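Dbv8 protein (Nonomuraea, PDB 4MFZ) probably transfers long acyl groups, such as the decanoyl group of bound decanoyl-CoA, to glycopeptide antibiotic precursors, as a GNAT-type N-acyltransferase. Local coordinates at residues H66-P71 / V134-L139; H99-R104 / V111-G116. All blocks are in the same frame, centred on the assembly; numbering follows the deposited sequence.

Contact 1: residues H66-P71 / V134-L139; sequences HRLEVP and VFLATL
Leu-68 reaches across to Phe-135, Leu-136 and Leu-139 just where helix 58-67 ends in a Schellman motif, so this is a helix end packed against the flank of helix 130-148 in the all-helical part of the N-acyltransferase N-terminal domain. Glu-69 takes the positive phi (63°) that ends the helix, and its N bonds back to His-66 O at 2.9 Å.

Everything that crosses is apolar, and all of it comes from the one leucine. The backbones stand well apart, 10.0 Å between the CA atoms of Leu-68 and Leu-136, and the side chains bridge the gap. Leu-68 CD1, swung away from CA (chi2 166°), is the branch that reaches farther: it meets Leu-136 CD2 at 3.8 Å, the two side chains lying at a slant to one another, and Leu-139 CD2 at 4.3 Å. The other methyl, Leu-68 CD2, sits 4.3 Å from Phe-135 CE2, coming at the ring obliquely. All four residues are buried; Leu-160 of helix 153-160 closes over Leu-68, Phe-135 and Leu-139, and Leu-163 of helix 162-174 touches Leu-68 and Phe-135.

No hydrogen bond spans the two segments. The hydroxyl of Thr-138 also meets His-99 of helix 89-104, but it turns back on its own preceding turn as well: OG1 donates to Val-134 O at 2.7 Å, tilted 26° from the carbonyl plane.

Contact 2: residues H99-R104 / V111-G116; sequences HHELVR and VKVRGG
Glu-101 and Leu-102, on helix 89-104, pack against Val-113 of the extended loop that follows this helix and runs back antiparallel to it, within the N-acyltransferase N-terminal domain; no backbone or side-chain hydrogen bond crosses between the two. The nearest CA pair is Leu-102 and Val-113, 7.7 Å apart.

Apolar contact is centred on one methyl of Val-113. CG1 stands anti to its own N (chi1 175°) and is thereby presented to the helix, where Glu-101 CG is 3.9 Å away. The glutamate is fully extended and runs alongside the valine in the opposite direction, using its aliphatic stem as a hydrophobic surface while its carboxylate continues on past. The side chains of Leu-102 and Val-113 lie at a slant to each other, Leu-102 CD2 being 4.1 Å from Val-113 CG1. Arg-190 of helix 182-192 also touches Val-113, and a bound sodium ion lies about 6 Å from the valine side chain, which has no atom to ligate it.

Within the two segments the carboxylate oxygens of Glu-101 face main chain, but what holds them lies elsewhere, on helix 37-46: Trp-39 NE1 bonds OE1, and Arg-42 NE makes a long, weak ion pair with OE2. Arg-114 O is equidistant from the two oxygens, 3.6 Å from both Glu-101 OE1 and OE2, two acceptors facing a third with no bond between them. Next along the loop, Gly-115 brings its CA to 4.3 Å from Glu-101 OE1.

From the N terminus, helix 58-67 ends at 66-71 and the chain goes on through helices 72-81 and 89-104. Contact 2 closes first, across a short connection of six residues between 99-104 and 111-116. Contact 1 closes later, when helix 130-148 arrives, spanning 62 residues that contain the whole of contact 2; the loops therefore nest and do not cross. Their centres are about 17 Å apart, yet helices 89-104 and 130-148 touch directly: Thr-138 OG1 and His-99 ND1 probably share a hydrogen bond at 2.8 Å, and Val-134 packs on Leu-102. Both contacts belong to the N-terminal domain, while the decanoyl-CoA pocket is formed by residues of the C-terminal domain.

Contact 1: residues H66-P71 / V134-L139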
loop_
_atom_site.group_PDB
_atom_site.type_symbol
_atom_site.label_atom_id
_atom_site.label_comp_id
_atom_site.label_asym_id
_atom_site.label_seq_id
_atom_site.Cartn_x
_atom_site.Cartn_y
_atom_site.Cartn_z
ATOM N N HIS A 66 7.873 11.762 -10.923
ATOM C CA HIS A 66 7.065 11.547 -12.123
ATOM C C HIS A 66 7.119 10.112 -12.553
ATOM O O HIS A 66 6.097 9.525 -12.912
ATOM C CB HIS A 66 7.531 12.420 -13.282
ATOM C CG HIS A 66 6.705 12.237 -14.517
ATOM N ND1 HIS A 66 5.402 12.560 -14.562
ATOM C CD2 HIS A 66 7.032 11.729 -15.778
ATOM C CE1 HIS A 66 4.910 12.292 -15.791
ATOM N NE2 HIS A 66 5.903 11.774 -16.535
ATOM N N ARG A 67 8.323 9.547 -12.550
ATOM C CA ARG A 67 8.515 8.147 -12.870
ATOM C C ARG A 67 7.716 7.271 -11.896
ATOM O O ARG A 67 7.243 6.217 -12.274
ATOM C CB ARG A 67 9.989 7.764 -12.767
ATOM C CG ARG A 67 10.881 8.196 -13.912
ATOM C CD ARG A 67 12.210 7.479 -13.780
ATOM N NE ARG A 67 12.067 6.082 -14.199
ATOM C CZ ARG A 67 13.062 5.202 -14.274
ATOM N NH1 ARG A 67 14.303 5.548 -13.938
ATOM N NH2 ARG A 67 12.820 3.965 -14.685
ATOM N N LEU A 68 7.564 7.722 -10.650
ATOM C CA LEU A 68 6.817 6.987 -9.620
ATOM C C LEU A 68 5.313 7.270 -9.723
ATOM O O LEU A 68 4.505 6.796 -8.913
ATOM C CB LEU A 68 7.379 7.325 -8.237
ATOM C CG LEU A 68 8.804 6.800 -7.994
ATOM C CD1 LEU A 68 9.423 7.454 -6.779
ATOM C CD2 LEU A 68 8.873 5.291 -7.832
ATOM N N GLU A 69 4.947 8.051 -10.741
ATOM C CA GLU A 69 3.545 8.395 -11.052
ATOM C C GLU A 69 2.819 9.204 -9.956
ATOM O O GLU A 69 1.615 9.057 -9.731
ATOM C CB GLU A 69 2.746 7.154 -11.472
ATOM C CG GLU A 69 3.257 6.508 -12.762
ATOM C CD GLU A 69 2.505 5.228 -13.119
ATOM O OE1 GLU A 69 1.430 4.955 -12.540
ATOM O OE2 GLU A 69 2.987 4.476 -13.995
ATOM N N VAL A 70 3.573 10.052 -9.269
ATOM C CA VAL A 70 2.993 10.977 -8.295
ATOM C C VAL A 70 2.312 12.117 -9.090
ATOM O O VAL A 70 2.904 12.639 -10.040
ATOM C CB VAL A 70 4.095 11.545 -7.361
ATOM C CG1 VAL A 70 3.487 12.516 -6.342
ATOM C CG2 VAL A 70 4.853 10.402 -6.675
ATOM N N PRO A 71 1.074 12.498 -8.718
ATOM C CA PRO A 71 0.427 13.576 -9.488
ATOM C C PRO A 71 1.071 14.947 -9.242
ATOM O O PRO A 71 1.659 15.168 -8.171
ATOM C CB PRO A 71 -1.012 13.542 -9.008
ATOM C CG PRO A 71 -0.957 12.926 -7.667
ATOM C CD PRO A 71 0.193 11.959 -7.666
ATOM N N VAL A 134 10.697 8.527 3.407
ATOM C CA VAL A 134 11.214 7.190 3.781
ATOM C C VAL A 134 11.310 6.312 2.501
ATOM O O VAL A 134 12.301 5.616 2.277
ATOM C CB VAL A 134 10.308 6.496 4.819
ATOM C CG1 VAL A 134 10.840 5.117 5.153
ATOM C CG2 VAL A 134 10.220 7.311 6.095
ATOM N N PHE A 135 10.281 6.382 1.652
ATOM C CA PHE A 135 10.294 5.623 0.383
ATOM C C PHE A 135 11.493 5.981 -0.485
ATOM O O PHE A 135 12.260 5.105 -0.871
ATOM C CB PHE A 135 9.024 5.889 -0.383
ATOM C CG PHE A 135 8.716 4.864 -1.418
ATOM C CD1 PHE A 135 7.962 3.739 -1.091
ATOM C CD2 PHE A 135 9.147 5.038 -2.748
ATOM C CE1 PHE A 135 7.664 2.776 -2.078
ATOM C CE2 PHE A 135 8.842 4.092 -3.721
ATOM C CZ PHE A 135 8.102 2.961 -3.382
ATOM N N LEU A 136 11.659 7.272 -0.782
ATOM C CA LEU A 136 12.751 7.740 -1.644
ATOM C C LEU A 136 14.137 7.412 -1.052
ATOM O O LEU A 136 15.029 6.932 -1.779
ATOM C CB LEU A 136 12.647 9.242 -1.917
ATOM C CG LEU A 136 11.403 9.841 -2.583
ATOM C CD1 LEU A 136 11.514 11.370 -2.615
ATOM C CD2 LEU A 136 11.233 9.250 -3.992
ATOM N N ALA A 137 14.298 7.637 0.260
ATOM C CA ALA A 137 15.549 7.295 0.977
ATOM C C ALA A 137 15.915 5.806 0.816
ATOM O O ALA A 137 17.073 5.451 0.779
ATOM C CB ALA A 137 15.415 7.648 2.458
ATOM N N THR A 138 14.915 4.945 0.731
ATOM C CA THR A 138 15.122 3.489 0.808
ATOM C C THR A 138 15.229 2.853 -0.594
ATOM O O THR A 138 15.537 1.662 -0.714
ATOM C CB THR A 138 14.016 2.847 1.670
ATOM O OG1 THR A 138 13.968 3.537 2.920
ATOM C CG2 THR A 138 14.284 1.353 1.991
ATOM N N LEU A 139 14.988 3.644 -1.635
ATOM C CA LEU A 139 14.999 3.146 -3.033
ATOM C C LEU A 139 16.319 2.472 -3.444
ATOM O O LEU A 139 16.276 1.410 -4.038
ATOM C CB LEU A 139 14.662 4.267 -4.028
ATOM C CG LEU A 139 13.456 4.081 -4.949
ATOM C CD1 LEU A 139 12.306 3.509 -4.154
ATOM C CD2 LEU A 139 13.032 5.394 -5.596
#

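Contact 2: residues H99-R104 / V111-G116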
loop_
_atom_site.group_PDB
_atom_site.type_symbol
_atom_site.label_atom_id
_atom_site.label_comp_id
_atom_site.label_asym_id
_atom_site.label_seq_id
_atom_site.Cartn_x
_atom_site.Cartn_y
_atom_site.Cartn_z
ATOM N N HIS A 99 14.179 4.720 8.044
ATOM C CA HIS A 99 14.864 4.123 6.898
ATOM C C HIS A 99 15.739 2.945 7.325
ATOM O O HIS A 99 15.771 1.898 6.670
ATOM C CB HIS A 99 15.700 5.186 6.195
ATOM C CG HIS A 99 16.755 4.623 5.291
ATOM N ND1 HIS A 99 16.460 3.978 4.133
ATOM C CD2 HIS A 99 18.143 4.596 5.417
ATOM C CE1 HIS A 99 17.608 3.576 3.555
ATOM N NE2 HIS A 99 18.629 3.932 4.352
ATOM N N HIS A 100 16.431 3.117 8.444
ATOM C CA HIS A 100 17.309 2.093 8.964
ATOM C C HIS A 100 16.532 0.845 9.269
ATOM O O HIS A 100 16.994 -0.234 8.943
ATOM C CB HIS A 100 18.078 2.588 10.204
ATOM C CG HIS A 100 19.204 1.669 10.625
ATOM N ND1 HIS A 100 20.021 1.947 11.671
ATOM C CD2 HIS A 100 19.657 0.460 10.076
ATOM C CE1 HIS A 100 20.934 0.952 11.796
ATOM N NE2 HIS A 100 20.707 0.049 10.813
ATOM N N GLU A 101 15.350 1.000 9.888
ATOM C CA GLU A 101 14.458 -0.103 10.251
ATOM C C GLU A 101 14.097 -0.921 8.996
ATOM O O GLU A 101 14.061 -2.146 9.066
ATOM C CB GLU A 101 13.184 0.424 10.956
ATOM C CG GLU A 101 12.125 -0.618 11.338
ATOM C CD GLU A 101 10.878 -0.036 12.069
ATOM O OE1 GLU A 101 10.326 1.057 11.709
ATOM O OE2 GLU A 101 10.411 -0.702 13.020
ATOM N N LEU A 102 13.897 -0.249 7.858
ATOM C CA LEU A 102 13.525 -0.914 6.598
ATOM C C LEU A 102 14.671 -1.645 5.914
ATOM O O LEU A 102 14.434 -2.698 5.336
ATOM C CB LEU A 102 12.884 0.080 5.582
ATOM C CG LEU A 102 11.709 0.887 6.122
ATOM C CD1 LEU A 102 11.080 1.704 4.998
ATOM C CD2 LEU A 102 10.672 -0.014 6.766
ATOM N N VAL A 103 15.896 -1.121 5.963
ATOM C CA VAL A 103 17.009 -1.854 5.354
ATOM C C VAL A 103 17.484 -3.030 6.205
ATOM O O VAL A 103 18.001 -3.998 5.680
ATOM C CB VAL A 103 18.204 -0.955 4.930
ATOM C CG1 VAL A 103 17.707 0.256 4.153
ATOM C CG2 VAL A 103 19.052 -0.541 6.115
ATOM N N ARG A 104 17.305 -2.925 7.517
ATOM C CA ARG A 104 17.686 -3.957 8.491
ATOM C C ARG A 104 16.980 -5.326 8.314
ATOM O O ARG A 104 17.588 -6.360 8.580
ATOM C CB ARG A 104 17.423 -3.404 9.898
ATOM C CG ARG A 104 17.754 -4.327 11.052
ATOM C CD ARG A 104 19.215 -4.152 11.430
ATOM N NE ARG A 104 19.475 -4.734 12.737
ATOM C CZ ARG A 104 19.634 -6.033 12.941
ATOM N NH1 ARG A 104 19.565 -6.883 11.916
ATOM N NH2 ARG A 104 19.859 -6.481 14.173
ATOM N N VAL A 111 9.806 -11.610 9.340
ATOM C CA VAL A 111 9.806 -10.607 10.408
ATOM C C VAL A 111 8.714 -9.575 10.111
ATOM O O VAL A 111 8.612 -9.059 8.994
ATOM C CB VAL A 111 11.221 -9.967 10.632
ATOM C CG1 VAL A 111 11.739 -9.288 9.388
ATOM C CG2 VAL A 111 11.217 -8.946 11.764
ATOM N N LYS A 112 7.879 -9.288 11.093
ATOM C CA LYS A 112 6.881 -8.246 10.909
ATOM C C LYS A 112 7.549 -6.905 11.108
ATOM O O LYS A 112 8.230 -6.696 12.108
ATOM C CB LYS A 112 5.718 -8.410 11.874
ATOM C CG LYS A 112 4.756 -9.510 11.475
ATOM C CD LYS A 112 3.524 -9.500 12.373
ATOM C CE LYS A 112 2.348 -10.195 11.699
ATOM N NZ LYS A 112 1.113 -10.085 12.529
ATOM N N VAL A 113 7.405 -6.014 10.130
ATOM C CA VAL A 113 7.897 -4.641 10.294
ATOM C C VAL A 113 6.745 -3.672 10.057
ATOM O O VAL A 113 6.333 -3.416 8.918
ATOM C CB VAL A 113 9.114 -4.316 9.388
ATOM C CG1 VAL A 113 9.506 -2.858 9.515
ATOM C CG2 VAL A 113 10.296 -5.201 9.727
ATOM N N ARG A 114 6.197 -3.165 11.145
ATOM C CA ARG A 114 5.305 -2.026 11.063
ATOM C C ARG A 114 6.198 -0.799 10.858
ATOM O O ARG A 114 7.139 -0.547 11.647
ATOM C CB ARG A 114 4.476 -1.868 12.349
ATOM C CG ARG A 114 3.212 -1.017 12.191
ATOM C CD ARG A 114 2.127 -1.759 11.422
ATOM N NE ARG A 114 1.025 -0.879 11.040
ATOM C CZ ARG A 114 -0.063 -1.266 10.367
ATOM N NH1 ARG A 114 -0.208 -2.535 9.981
ATOM N NH2 ARG A 114 -1.015 -0.377 10.071
ATOM N N GLY A 115 5.917 -0.050 9.797
ATOM C CA GLY A 115 6.570 1.249 9.606
ATOM C C GLY A 115 5.988 2.177 10.656
ATOM O O GLY A 115 5.329 1.734 11.608
ATOM N N GLY A 116 6.186 3.470 10.507
ATOM C CA GLY A 116 5.517 4.351 11.457
ATOM C C GLY A 116 4.040 4.523 11.167
ATOM O O GLY A 116 3.536 4.012 10.149
#